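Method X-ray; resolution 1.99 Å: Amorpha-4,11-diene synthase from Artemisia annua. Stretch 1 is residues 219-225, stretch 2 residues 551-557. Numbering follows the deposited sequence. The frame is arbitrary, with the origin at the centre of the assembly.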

# COMPACT_ATOMS: atom_id res chain seq x y z
N PRO A 219 5.21 -4.54 0.70
CA PRO A 219 6.35 -5.37 0.29
C PRO A 219 7.73 -4.80 0.63
O PRO A 219 8.60 -5.58 1.00
CB PRO A 219 6.20 -5.51 -1.24
CG PRO A 219 5.03 -4.60 -1.62
CD PRO A 219 4.21 -4.39 -0.39
N ARG A 220 7.93 -3.48 0.53
CA ARG A 220 9.25 -2.92 0.88
C ARG A 220 9.51 -3.00 2.38
O ARG A 220 10.66 -3.16 2.84
CB ARG A 220 9.35 -1.46 0.40
CG ARG A 220 10.75 -0.84 0.55
CD ARG A 220 11.78 -1.55 -0.31
NE ARG A 220 13.05 -0.81 -0.34
CZ ARG A 220 14.16 -1.22 -0.95
NH1 ARG A 220 14.18 -2.39 -1.59
NH2 ARG A 220 15.25 -0.46 -0.91
N ILE A 221 8.45 -2.88 3.17
CA ILE A 221 8.60 -3.01 4.62
C ILE A 221 8.87 -4.48 4.98
O ILE A 221 9.64 -4.78 5.89
CB ILE A 221 7.35 -2.50 5.38
CG1 ILE A 221 7.17 -1.00 5.13
CG2 ILE A 221 7.46 -2.76 6.87
CD1 ILE A 221 5.86 -0.43 5.74
N GLU A 222 8.24 -5.41 4.28
CA GLU A 222 8.55 -6.84 4.50
C GLU A 222 10.02 -7.14 4.21
O GLU A 222 10.68 -7.83 4.98
CB GLU A 222 7.64 -7.76 3.68
CG GLU A 222 8.08 -9.24 3.63
CD GLU A 222 7.94 -9.96 4.96
OE1 GLU A 222 7.33 -9.40 5.91
OE2 GLU A 222 8.43 -11.12 5.07
N ALA A 223 10.53 -6.59 3.12
CA ALA A 223 11.91 -6.84 2.73
C ALA A 223 12.89 -6.42 3.82
O ALA A 223 13.79 -7.19 4.18
CB ALA A 223 12.25 -6.14 1.40
N VAL A 224 12.71 -5.22 4.37
CA VAL A 224 13.62 -4.76 5.42
C VAL A 224 13.60 -5.69 6.62
O VAL A 224 14.62 -5.85 7.29
CB VAL A 224 13.34 -3.29 5.89
CG1 VAL A 224 13.08 -2.39 4.72
CG2 VAL A 224 12.18 -3.23 6.84
N GLN A 225 12.45 -6.31 6.90
CA GLN A 225 12.36 -7.21 8.06
C GLN A 225 12.75 -8.65 7.68
O GLN A 225 13.31 -9.38 8.50
CB GLN A 225 10.95 -7.19 8.66
CG GLN A 225 10.48 -5.81 9.11
CD GLN A 225 9.00 -5.78 9.49
OE1 GLN A 225 8.35 -6.83 9.63
NE2 GLN A 225 8.45 -4.58 9.67
N ASN A 551 9.71 4.93 12.69
CA ASN A 551 10.77 3.96 12.46
C ASN A 551 10.64 3.20 11.15
O ASN A 551 11.64 2.74 10.61
CB ASN A 551 10.95 3.02 13.65
CG ASN A 551 11.76 3.66 14.76
OD1 ASN A 551 12.99 3.53 14.81
ND2 ASN A 551 11.07 4.38 15.64
N LEU A 552 9.41 3.08 10.64
CA LEU A 552 9.20 2.52 9.32
C LEU A 552 9.90 3.40 8.29
O LEU A 552 10.58 2.89 7.39
CB LEU A 552 7.71 2.42 8.98
CG LEU A 552 6.86 1.42 9.78
CD1 LEU A 552 5.41 1.49 9.33
CD2 LEU A 552 7.39 -0.01 9.66
N VAL A 553 9.74 4.71 8.43
CA VAL A 553 10.38 5.66 7.52
C VAL A 553 11.90 5.51 7.58
O VAL A 553 12.57 5.44 6.55
CB VAL A 553 9.97 7.12 7.85
CG1 VAL A 553 10.70 8.10 6.94
CG2 VAL A 553 8.47 7.28 7.73
N LYS A 554 12.45 5.45 8.79
CA LYS A 554 13.89 5.30 8.94
C LYS A 554 14.39 3.97 8.37
O LYS A 554 15.47 3.91 7.76
CB LYS A 554 14.32 5.43 10.40
CG LYS A 554 14.03 6.79 11.02
CD LYS A 554 14.93 7.02 12.23
CE LYS A 554 14.29 7.99 13.22
NZ LYS A 554 15.20 8.27 14.38
N SER A 555 13.61 2.91 8.56
CA SER A 555 14.02 1.59 8.09
C SER A 555 14.06 1.55 6.57
O SER A 555 14.86 0.84 5.97
CB SER A 555 13.10 0.50 8.65
OG SER A 555 11.88 0.45 7.95
N LEU A 556 13.20 2.34 5.94
CA LEU A 556 13.17 2.40 4.47
C LEU A 556 14.16 3.41 3.86
O LEU A 556 14.79 3.14 2.83
CB LEU A 556 11.74 2.69 3.98
CG LEU A 556 10.93 1.45 3.59
CD1 LEU A 556 10.79 0.52 4.76
CD2 LEU A 556 9.54 1.79 2.98
N LEU A 557 14.32 4.57 4.50
CA LEU A 557 15.07 5.65 3.87
C LEU A 557 16.43 5.98 4.49
O LEU A 557 17.28 6.59 3.85
CB LEU A 557 14.21 6.92 3.82
CG LEU A 557 12.91 6.75 3.03
CD1 LEU A 557 12.14 8.06 3.02
CD2 LEU A 557 13.18 6.27 1.62
O HOH W 1 13.97 1.91 0.47

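Where two helices cross steeply, few residues can meet, and the conformation of each side chain largely decides what it reaches. The contact between helices 219-225 and 551-557 of amorpha-4,11-diene synthase illustrates this. Their axes approach to 9.9 Å at 75°, and the two stretches together bury 295 Å², with no direct hydrogen bond between them.

Leu-556 is the hub. Its CA-to-CB bond points sideways, so the contact depends on the branched end of the chain. With chi1 at -96°, between wells, and chi2 in p, its methyls reach three residues. The closest approaches are CD1 of Leu-556 to CG1 of Val-224 at 3.7 Å, CD1 of Leu-556 to CG1 of Ile-221 at 3.9 Å, and CD2 of Leu-556 to CG of Arg-220 at 3.8 Å.

Ile-221 and Leu-552 show the same principle with ordinary rotamers. Both start sideways, both adopt m,t, and their ends come nearer the opposing helix; CG2 of Ile-221 meets CD2 of Leu-552 at 3.9 Å.

Val-224 and Ser-555, by contrast, point toward the opposing stretch from the outset, and their CA atoms are 6.9 Å apart. Ser-555 is in p, which turns OG back to donate a hydrogen bond to O of Leu-552 at 2.8 Å. The hydroxyl's donor is thus used within its own helix, and OG of Ser-555 can sit beside an apolar neighbour, CG2 of Val-224, at 3.9 Å.

Arg-220 combines both kinds of chemistry. Its t,p,t chain lays CG against Leu-556 and carries the guanidinium onward to water 1, which accepts from NE of Arg-220 at 3.0 Å and donates to O of Leu-556 at 2.8 Å. A polar bridge thereby joins the same two residues that pack through their aliphatic parts.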